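Local coordinates for peptide-binding protein (PDB 6SQX) that cleaves, as a secreted endopeptidase of the NlpC/P60 family, the peptidoglycan of potentially competing bacteria, at residues Lys109-His114 and Ala159-Phe164; Asn147-Arg152 and Gly208-Ser213; Glu169-Asp174 and Gly317-Asn322. All coordinates share one frame; numbering follows the deposited sequence. Where two conformers were deposited one is given.

Contact 1: Lys109-His114 and Ala159-Phe164; sequences KNYLPH and AFYNNF. With EDO (1,2-ethanediol), chain H; EDO (1,2-ethanediol), chain S.
Two irregular stretches, Lys-109 to His-114 and Ala-159 to Phe-164, run closest where the CA atoms of Lys-109 and Ala-159 lie 4.7 Å apart, and stand farther off at Tyr-111 and Phe-164, leaving room for side chains between them. An aromatic cluster of Tyr-111, Tyr-161 and Phe-164 carries most of this interface. Tyr-111 and Phe-164 form an offset stack, their centroids 4.1 Å apart and their planes only 3° from parallel. Tyr-111 CD2 sits over the middle of the Phe-164 ring, whereas Phe-164 CB comes over the Tyr-111 face in a CH-pi contact, 3.8 Å from the centroid. Phe-164 reaches this position with CG in the crowded site between its backbone N and carbonyl carbon (chi1 49°). Tyr-161 meets Tyr-111 differently, in a T-shaped pair with planes at 85°: the CE1 edge of Tyr-111 points at the face of Tyr-161 and approaches Tyr-161 CD2 to 3.7 Å. The Tyr-111 hydroxyl oxygen is hydrogen-bonded to the backbone N of Tyr-171, so the tyrosine is held at its tip as well as on its face and edge. A water donates to Lys-109 O and is also hydrogen-bonded to Tyr-161 OH, 2.8 Å away, bridging the two segments. At the other end His-114 NE2 donates to Ala-159 O over 2.7 Å; the carbonyl oxygen lies in the imidazole plane, which fixes the ring's rotation. Ala-159 CB rests on Lys-109 CA. The whole packs loop on loop: 109-114 links helices 90-102 and 118-126, with His-114 stacked on Trp-118, while 159-164 belongs to the connection between strands 149-152 and 177-181, and Phe-160 meets Tyr-101 of helix 90-102.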
loop_
_atom_site.group_PDB
_atom_site.type_symbol
_atom_site.label_atom_id
_atom_site.label_comp_id
_atom_site.label_asym_id
_atom_site.label_seq_id
_atom_site.Cartn_x
_atom_site.Cartn_y
_atom_site.Cartn_z
ATOM N N LYS A 109 7.563 11.719 18.046
ATOM C CA LYS A 109 6.181 11.238 18.062
ATOM C C LYS A 109 5.264 12.134 18.889
ATOM O O LYS A 109 4.032 12.086 18.718
ATOM C CB LYS A 109 6.137 9.799 18.586
ATOM C CG LYS A 109 6.415 9.682 20.067
ATOM C CD LYS A 109 6.430 8.194 20.513
ATOM C CE LYS A 109 6.447 8.099 22.047
ATOM N NZ LYS A 109 6.517 6.674 22.531
ATOM N N ASN A 110 5.837 12.948 19.762
ATOM C CA ASN A 110 5.091 13.906 20.575
ATOM C C ASN A 110 5.277 15.330 20.085
ATOM O O ASN A 110 4.949 16.275 20.807
ATOM C CB ASN A 110 5.497 13.792 22.045
ATOM C CG ASN A 110 5.084 12.454 22.659
ATOM O OD1 ASN A 110 5.908 11.726 23.237
ATOM N ND2 ASN A 110 3.809 12.125 22.542
ATOM N N TYR A 111 5.771 15.501 18.855
ATOM C CA TYR A 111 5.959 16.797 18.203
ATOM C C TYR A 111 7.064 17.622 18.855
ATOM O O TYR A 111 7.117 18.859 18.707
ATOM C CB TYR A 111 4.656 17.604 18.110
ATOM C CG TYR A 111 3.728 17.206 16.982
ATOM C CD1 TYR A 111 4.050 16.178 16.086
ATOM C CD2 TYR A 111 2.524 17.893 16.786
ATOM C CE1 TYR A 111 3.189 15.840 14.998
ATOM C CE2 TYR A 111 1.661 17.579 15.731
ATOM C CZ TYR A 111 1.977 16.543 14.825
ATOM O OH TYR A 111 1.118 16.242 13.778
ATOM N N LEU A 112 8.003 16.930 19.667
ATOM C CA LEU A 112 9.139 17.631 20.260
ATOM C C LEU A 112 10.350 17.503 19.347
ATOM O O LEU A 112 10.497 16.502 18.638
ATOM C CB LEU A 112 9.489 17.012 21.610
ATOM C CG LEU A 112 8.423 17.193 22.691
ATOM C CD1 LEU A 112 8.784 16.347 23.893
ATOM C CD2 LEU A 112 8.353 18.659 23.088
ATOM N N PRO A 113 11.189 18.526 19.301
ATOM C CA PRO A 113 12.400 18.420 18.485
ATOM C C PRO A 113 13.208 17.201 18.901
ATOM O O PRO A 113 13.352 16.897 20.091
ATOM C CB PRO A 113 13.163 19.711 18.804
ATOM C CG PRO A 113 12.182 20.629 19.439
ATOM C CD PRO A 113 11.099 19.792 20.050
ATOM N N HIS A 114 13.735 16.499 17.905
ATOM C CA HIS A 114 14.674 15.425 18.191
ATOM C C HIS A 114 15.962 15.976 18.791
ATOM O O HIS A 114 16.463 17.036 18.397
ATOM C CB HIS A 114 15.016 14.664 16.920
ATOM C CG HIS A 114 14.008 13.612 16.580
ATOM N ND1 HIS A 114 13.761 12.536 17.409
ATOM C CD2 HIS A 114 13.204 13.444 15.499
ATOM C CE1 HIS A 114 12.836 11.767 16.867
ATOM N NE2 HIS A 114 12.467 12.301 15.714
ATOM N N ALA A 159 8.776 8.729 15.826
ATOM C CA ALA A 159 8.513 9.307 14.515
ATOM C C ALA A 159 9.650 10.214 14.088
ATOM O O ALA A 159 10.435 10.703 14.918
ATOM C CB ALA A 159 7.225 10.137 14.552
ATOM N N PHE A 160 9.702 10.474 12.770
ATOM C CA PHE A 160 10.432 11.631 12.231
ATOM C C PHE A 160 9.433 12.435 11.412
ATOM O O PHE A 160 9.064 12.015 10.304
ATOM C CB PHE A 160 11.628 11.246 11.345
ATOM C CG PHE A 160 12.404 12.447 10.862
ATOM C CD1 PHE A 160 12.008 13.151 9.732
ATOM C CD2 PHE A 160 13.490 12.893 11.565
ATOM C CE1 PHE A 160 12.684 14.284 9.307
ATOM C CE2 PHE A 160 14.184 14.030 11.149
ATOM C CZ PHE A 160 13.776 14.720 10.015
ATOM N N TYR A 161 8.993 13.563 11.975
ATOM C CA TYR A 161 8.151 14.534 11.293
ATOM C C TYR A 161 8.974 15.756 10.926
ATOM O O TYR A 161 9.895 16.146 11.650
ATOM C CB TYR A 161 7.033 15.018 12.218
ATOM C CG TYR A 161 6.033 13.966 12.605
ATOM C CD1 TYR A 161 5.159 13.408 11.646
ATOM C CD2 TYR A 161 5.904 13.590 13.937
ATOM C CE1 TYR A 161 4.221 12.447 12.006
ATOM C CE2 TYR A 161 4.929 12.662 14.332
ATOM C CZ TYR A 161 4.112 12.074 13.354
ATOM O OH TYR A 161 3.158 11.146 13.717
ATOM N N ASN A 162 8.626 16.369 9.798
ATOM C CA ASN A 162 9.025 17.756 9.592
ATOM C C ASN A 162 8.100 18.662 10.422
ATOM O O ASN A 162 7.140 18.190 11.039
ATOM C CB ASN A 162 8.955 18.103 8.106
ATOM C CG ASN A 162 10.043 17.383 7.278
ATOM O OD1 ASN A 162 11.218 17.315 7.688
ATOM N ND2 ASN A 162 9.648 16.844 6.131
ATOM N N ASN A 163 8.397 19.959 10.465
ATOM C CA ASN A 163 7.602 20.908 11.237
ATOM C C ASN A 163 6.116 20.750 10.911
ATOM O O ASN A 163 5.690 20.914 9.763
ATOM C CB ASN A 163 8.065 22.335 10.908
ATOM C CG ASN A 163 7.408 23.389 11.790
ATOM O OD1 ASN A 163 6.217 23.285 12.097
ATOM N ND2 ASN A 163 8.162 24.392 12.196
ATOM N N PHE A 164 5.331 20.394 11.924
ATOM C CA PHE A 164 3.927 20.021 11.770
ATOM C C PHE A 164 3.031 21.217 11.455
ATOM O O PHE A 164 1.854 20.999 11.149
ATOM C CB PHE A 164 3.462 19.264 13.019
ATOM C CG PHE A 164 3.836 19.972 14.305
ATOM C CD1 PHE A 164 3.067 21.001 14.770
ATOM C CD2 PHE A 164 5.020 19.664 14.983
ATOM C CE1 PHE A 164 3.401 21.687 15.939
ATOM C CE2 PHE A 164 5.385 20.335 16.153
ATOM C CZ PHE A 164 4.567 21.359 16.634
HETATM C C1 EDO H . 11.933 13.668 5.458
HETATM O O1 EDO H . 13.235 14.274 5.338
HETATM C C2 EDO H . 11.097 13.990 4.230
HETATM O O2 EDO H . 10.980 15.430 4.118
HETATM C C1 EDO S . 1.131 7.906 19.730
HETATM O O1 EDO S . 1.113 7.492 21.101
HETATM C C2 EDO S . 1.483 9.385 19.692
HETATM O O2 EDO S . 2.574 9.618 20.598
HETATM O O HOH W 1 3.281 10.379 16.426
#

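Contact 2: Asn147-Arg152 and Gly208-Ser213; sequences NNAQVR and GWVPTS. With EDO (1,2-ethanediol), chain N.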
loop_
_atom_site.group_PDB
_atom_site.type_symbol
_atom_site.label_atom_id
_atom_site.label_comp_id
_atom_site.label_asym_id
_atom_site.label_seq_id
_atom_site.Cartn_x
_atom_site.Cartn_y
_atom_site.Cartn_z
ATOM N N ASN A 147 1.621 -11.012 13.670
ATOM C CA ASN A 147 0.746 -9.910 14.068
ATOM C C ASN A 147 0.852 -8.800 13.032
ATOM O O ASN A 147 1.941 -8.537 12.516
ATOM C CB ASN A 147 1.137 -9.347 15.437
ATOM C CG ASN A 147 0.780 -10.276 16.580
ATOM O OD1 ASN A 147 -0.365 -10.736 16.683
ATOM N ND2 ASN A 147 1.737 -10.530 17.464
ATOM N N ASN A 148 -0.276 -8.168 12.687
ATOM C CA ASN A 148 -0.220 -7.082 11.704
ATOM C C ASN A 148 0.870 -6.116 12.139
ATOM O O ASN A 148 0.974 -5.763 13.317
ATOM C CB ASN A 148 -1.558 -6.347 11.654
ATOM C CG ASN A 148 -2.713 -7.278 11.325
ATOM O OD1 ASN A 148 -2.667 -8.080 10.397
ATOM N ND2 ASN A 148 -3.796 -7.165 12.113
ATOM N N ALA A 149 1.711 -5.689 11.194
ATOM C CA ALA A 149 2.919 -4.971 11.566
ATOM C C ALA A 149 3.087 -3.672 10.778
ATOM O O ALA A 149 2.888 -3.645 9.553
ATOM C CB ALA A 149 4.134 -5.887 11.344
ATOM N N GLN A 150 3.489 -2.612 11.481
ATOM C CA GLN A 150 3.935 -1.387 10.824
ATOM C C GLN A 150 5.428 -1.487 10.555
ATOM O O GLN A 150 6.230 -1.522 11.498
ATOM C CB GLN A 150 3.621 -0.164 11.694
ATOM C CG GLN A 150 2.082 0.027 11.789
ATOM C CD GLN A 150 1.686 1.270 12.455
ATOM O OE1 GLN A 150 1.765 2.348 11.880
ATOM N NE2 GLN A 150 1.275 1.151 13.716
ATOM N N VAL A 151 5.792 -1.575 9.268
ATOM C CA VAL A 151 7.194 -1.723 8.886
ATOM C C VAL A 151 7.830 -0.348 8.957
ATOM O O VAL A 151 7.286 0.650 8.429
ATOM C CB VAL A 151 7.310 -2.308 7.470
ATOM C CG1 VAL A 151 8.832 -2.454 7.091
ATOM C CG2 VAL A 151 6.597 -3.662 7.402
ATOM N N ARG A 152 8.993 -0.296 9.594
ATOM C CA ARG A 152 9.685 0.946 9.919
ATOM C C ARG A 152 11.053 0.983 9.223
ATOM O O ARG A 152 11.729 -0.047 9.107
ATOM C CB ARG A 152 9.938 1.015 11.462
ATOM C CG ARG A 152 8.671 0.741 12.351
ATOM C CD ARG A 152 7.624 1.871 12.244
ATOM N NE ARG A 152 8.108 3.061 12.946
ATOM C CZ ARG A 152 7.594 4.278 12.829
ATOM N NH1 ARG A 152 6.563 4.457 11.992
ATOM N NH2 ARG A 152 8.107 5.294 13.534
ATOM N N GLY A 208 12.124 -3.651 5.759
ATOM C CA GLY A 208 12.218 -2.784 6.919
ATOM C C GLY A 208 12.046 -3.540 8.222
ATOM O O GLY A 208 12.034 -4.758 8.248
ATOM N N TRP A 209 11.982 -2.779 9.312
ATOM C CA TRP A 209 12.037 -3.333 10.655
ATOM C C TRP A 209 10.640 -3.450 11.257
ATOM O O TRP A 209 9.784 -2.560 11.087
ATOM C CB TRP A 209 12.856 -2.406 11.558
ATOM C CG TRP A 209 14.316 -2.247 11.123
ATOM C CD1 TRP A 209 14.799 -1.392 10.173
ATOM C CD2 TRP A 209 15.446 -2.966 11.632
ATOM N NE1 TRP A 209 16.169 -1.553 10.042
ATOM C CE2 TRP A 209 16.590 -2.491 10.946
ATOM C CE3 TRP A 209 15.600 -3.951 12.607
ATOM C CZ2 TRP A 209 17.882 -2.973 11.202
ATOM C CZ3 TRP A 209 16.879 -4.446 12.852
ATOM C CH2 TRP A 209 18.005 -3.938 12.169
ATOM N N VAL A 210 10.421 -4.530 12.004
ATOM C CA VAL A 210 9.148 -4.775 12.695
ATOM C C VAL A 210 9.476 -5.323 14.072
ATOM O O VAL A 210 10.569 -5.849 14.295
ATOM C CB VAL A 210 8.275 -5.805 11.950
ATOM C CG1 VAL A 210 7.818 -5.272 10.570
ATOM C CG2 VAL A 210 9.028 -7.159 11.861
ATOM N N PRO A 211 8.544 -5.243 15.012
ATOM C CA PRO A 211 8.773 -5.874 16.317
ATOM C C PRO A 211 9.028 -7.361 16.143
ATOM O O PRO A 211 8.353 -8.041 15.368
ATOM C CB PRO A 211 7.451 -5.639 17.059
ATOM C CG PRO A 211 6.887 -4.401 16.374
ATOM C CD PRO A 211 7.226 -4.586 14.934
ATOM N N THR A 212 10.026 -7.864 16.877
ATOM C CA THR A 212 10.324 -9.289 16.791
ATOM C C THR A 212 9.106 -10.143 17.138
ATOM O O THR A 212 8.895 -11.205 16.536
ATOM C CB THR A 212 11.523 -9.606 17.667
ATOM O OG1 THR A 212 12.641 -8.852 17.170
ATOM C CG2 THR A 212 11.847 -11.130 17.693
ATOM N N SER A 213 8.270 -9.682 18.066
ATOM C CA SER A 213 7.086 -10.449 18.431
ATOM C C SER A 213 6.070 -10.557 17.299
ATOM O O SER A 213 5.121 -11.340 17.405
ATOM C CB SER A 213 6.429 -9.817 19.661
ATOM O OG SER A 213 6.069 -8.471 19.396
HETATM C C1 EDO N . -3.878 -3.901 14.550
HETATM O O1 EDO N . -3.494 -5.275 14.500
HETATM C C2 EDO N . -4.313 -3.487 13.146
HETATM O O2 EDO N . -5.599 -3.999 12.838
HETATM O O HOH W 2 3.750 -8.212 18.005
#
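In the SH3 domain of the SH3b1 type, strand 149-152 meets strand 206-211 in a single antiparallel bridge that joins a two-stranded sheet to the outermost strand of a five-stranded one. Arg-152 and Trp-209 are a hydrogen-bonded pair: Trp-209 N donates to Arg-152 O over 2.8 Å in an almost straight bond (177°), and Arg-152 N returns one to Trp-209 O, also 2.8 Å but more bent (154°). The strand directions are 141° apart, consistent with pairing limited to this one bridge. Trp-209 O takes a further contact from the CA of Val-151, at 3.5 Å.

The Arg-152 side chain starts beside this bridge. Its CB lies 3.6 Å from Trp-209 O and its CG stays nearly as close to that carbonyl; the chain then bends at chi2 and chi3 and leaves strand 206-211 behind. NE donates to Thr-156 O, NH1 to Gln-177 OE1, and NH2 forms a salt bridge with Asp-174 OD2, so each nitrogen of the buried guanidinium has a partner, and the carboxylate probably offsets its charge.

Val-210 CG1 touches two apolar neighbours of the facing strand, 3.8 Å from Ala-149 CB and likewise 3.8 Å from Val-151 CG2; the two valines lie side by side and point the same way. Beyond the strands, a water takes a hydrogen from Asn-147 ND2 and also contacts Ser-213 OG, while Asn-147 OD1 is bound by Lys-251. Val-151 CG1, anti to its backbone N, presses directly on the backbone of Gly-208, its distance to Gly-208 CA of 3.4 Å being shorter than usual van der Waals contact.

Contact 3: Glu169-Asp174 and Gly317-Asn322; sequences EGYPFD and GMDFNN
The Tyr-171 ring has Pro-172 on one face, with Pro-172 CB 3.8 Å above the plane and over its centre, an overlap permitted by the cis peptide bond between the two residues. At its edge, in the ring plane, lie Asp-319 OD2 and a water. Tyr-171 OH donates to Asp-319 OD2 over 2.6 Å; the carboxylate oxygen accepts with its anti lone pair, the one directed away from its partner oxygen, with ring and carboxylate planes 32° apart. Two waters each donate to this hydroxyl and accept from Asn-321 ND2; one also donates to Met-318 O, so three partners grip the phenol oxygen. The opposite side of the proline ring faces Phe-173, with Pro-172 CG above that ring toward its rim.

Met-318 crosses the tyrosine obliquely. Its CG approaches Tyr-171 CE1 to 3.7 Å, its CB rests against Pro-172 CB, and a bend at chi2 (76°) carries CE to 3.8 Å from Asp-174 CB. Gln-150 OE1 accepts a hydrogen bond from the Asp-319 backbone N.

Here a loop of the SH3 domain meets one from the NlpC/P60 peptidase family region, just ahead of Cys-324, deposited as cysteinesulfonic acid and, as in this family, probably the nucleophile: an interdomain contact next to the likely active site.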
loop_
_atom_site.group_PDB
_atom_site.type_symbol
_atom_site.label_atom_id
_atom_site.label_comp_id
_atom_site.label_asym_id
_atom_site.label_seq_id
_atom_site.Cartn_x
_atom_site.Cartn_y
_atom_site.Cartn_z
ATOM N N GLU A 169 2.844 18.225 6.284
ATOM C CA GLU A 169 3.782 17.699 7.278
ATOM C C GLU A 169 3.047 17.482 8.606
ATOM O O GLU A 169 1.877 17.833 8.761
ATOM C CB GLU A 169 4.993 18.636 7.437
ATOM C CG GLU A 169 5.714 18.956 6.125
ATOM C CD GLU A 169 6.311 17.735 5.415
ATOM O OE1 GLU A 169 6.543 16.665 6.016
ATOM O OE2 GLU A 169 6.566 17.863 4.207
ATOM N N GLY A 170 3.741 16.906 9.591
ATOM C CA GLY A 170 3.052 16.413 10.782
ATOM C C GLY A 170 2.303 15.136 10.426
ATOM O O GLY A 170 2.419 14.581 9.324
ATOM N N TYR A 171 1.489 14.681 11.386
ATOM C CA TYR A 171 0.783 13.420 11.225
ATOM C C TYR A 171 -0.113 13.492 9.987
ATOM O O TYR A 171 -0.754 14.525 9.743
ATOM C CB TYR A 171 -0.056 13.143 12.492
ATOM C CG TYR A 171 -0.769 11.825 12.446
ATOM C CD1 TYR A 171 -0.166 10.666 12.924
ATOM C CD2 TYR A 171 -2.068 11.730 11.926
ATOM C CE1 TYR A 171 -0.838 9.420 12.895
ATOM C CE2 TYR A 171 -2.720 10.517 11.867
ATOM C CZ TYR A 171 -2.112 9.356 12.345
ATOM O OH TYR A 171 -2.792 8.148 12.270
ATOM N N PRO A 172 -0.177 12.432 9.162
ATOM C CA PRO A 172 0.401 11.090 9.372
ATOM C C PRO A 172 1.797 10.917 8.735
ATOM O O PRO A 172 2.248 9.765 8.587
ATOM C CB PRO A 172 -0.608 10.168 8.644
ATOM C CG PRO A 172 -1.060 11.015 7.398
ATOM C CD PRO A 172 -1.158 12.433 8.044
ATOM N N PHE A 173 2.445 12.021 8.349
ATOM C CA PHE A 173 3.696 11.962 7.583
ATOM C C PHE A 173 4.918 11.754 8.487
ATOM O O PHE A 173 5.840 12.584 8.552
ATOM C CB PHE A 173 3.806 13.223 6.738
ATOM C CG PHE A 173 2.731 13.331 5.706
ATOM C CD1 PHE A 173 2.762 12.545 4.545
ATOM C CD2 PHE A 173 1.590 14.137 5.932
ATOM C CE1 PHE A 173 1.727 12.591 3.597
ATOM C CE2 PHE A 173 0.570 14.205 4.976
ATOM C CZ PHE A 173 0.626 13.415 3.820
ATOM N N ASP A 174 4.914 10.602 9.169
ATOM C CA ASP A 174 6.091 10.095 9.878
ATOM C C ASP A 174 6.941 9.361 8.855
ATOM O O ASP A 174 6.557 8.300 8.384
ATOM C CB ASP A 174 5.605 9.123 10.959
ATOM C CG ASP A 174 6.740 8.336 11.622
ATOM O OD1 ASP A 174 7.933 8.613 11.332
ATOM O OD2 ASP A 174 6.439 7.442 12.431
ATOM N N GLY A 317 1.094 3.576 5.404
ATOM C CA GLY A 317 0.316 2.617 6.176
ATOM C C GLY A 317 0.196 2.970 7.646
ATOM O O GLY A 317 -0.188 2.103 8.449
ATOM N N MET A 318 0.495 4.220 8.011
ATOM C CA MET A 318 0.424 4.688 9.399
ATOM C C MET A 318 -0.871 4.259 10.080
ATOM O O MET A 318 -1.979 4.545 9.604
ATOM C CB MET A 318 0.518 6.226 9.456
ATOM C CG MET A 318 0.796 6.817 10.836
ATOM S SD MET A 318 2.522 6.619 11.326
ATOM C CE MET A 318 2.584 7.779 12.729
ATOM N N ASP A 319 -0.714 3.608 11.227
ATOM C CA ASP A 319 -1.847 3.180 12.054
ATOM C C ASP A 319 -2.779 2.236 11.310
ATOM O O ASP A 319 -3.966 2.100 11.687
ATOM C CB ASP A 319 -2.587 4.382 12.635
ATOM C CG ASP A 319 -1.767 5.078 13.719
ATOM O OD1 ASP A 319 -1.186 4.350 14.567
ATOM O OD2 ASP A 319 -1.682 6.337 13.754
ATOM N N PHE A 320 -2.254 1.518 10.301
ATOM C CA PHE A 320 -2.985 0.510 9.539
ATOM C C PHE A 320 -4.028 1.106 8.610
ATOM O O PHE A 320 -4.859 0.375 8.054
ATOM C CB PHE A 320 -3.515 -0.628 10.418
ATOM C CG PHE A 320 -2.402 -1.319 11.171
ATOM C CD1 PHE A 320 -1.552 -2.178 10.502
ATOM C CD2 PHE A 320 -2.182 -1.062 12.517
ATOM C CE1 PHE A 320 -0.505 -2.841 11.186
ATOM C CE2 PHE A 320 -1.158 -1.711 13.233
ATOM C CZ PHE A 320 -0.314 -2.611 12.567
ATOM N N ASN A 321 -3.926 2.419 8.372
ATOM C CA ASN A 321 -4.702 3.094 7.330
ATOM C C ASN A 321 -3.812 3.298 6.102
ATOM O O ASN A 321 -2.657 3.712 6.241
ATOM C CB ASN A 321 -5.225 4.452 7.837
ATOM C CG ASN A 321 -6.246 4.290 8.947
ATOM O OD1 ASN A 321 -7.054 3.350 8.919
ATOM N ND2 ASN A 321 -6.166 5.162 9.946
ATOM N N ASN A 322 -4.338 3.005 4.919
ATOM C CA ASN A 322 -3.469 3.012 3.742
ATOM C C ASN A 322 -3.283 4.395 3.149
ATOM O O ASN A 322 -4.053 5.350 3.365
ATOM C CB ASN A 322 -4.058 2.141 2.669
ATOM C CG ASN A 322 -4.086 0.715 3.064
ATOM O OD1 ASN A 322 -5.155 0.131 3.276
ATOM N ND2 ASN A 322 -2.895 0.090 3.137
HETATM O O HOH W 3 -5.346 8.087 10.699
HETATM O O HOH W 4 -3.527 6.826 9.751
#

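In the fold
From the N terminus, the chain leaves 109-114, passes helix 118-126 and strands 142-145 and 149-152, and closes contact 1 at 159-164. Contact 2 has by then opened at 147-152, and it closes only at 208-213, so these two cross. Contact 3 opens at 169-174, after contact 1 has closed, and reaches 143 residues further, past a second five-stranded sheet, to 317-322; it crosses contact 2 and follows contact 1 in series. Asp-174 is a common point, using one carboxylate oxygen toward contact 1 and the other toward contact 2. Together the contacts tie the loop between helices 90-102 and 118-126 to the SH3 domain, and that domain to the NlpC/P60 region.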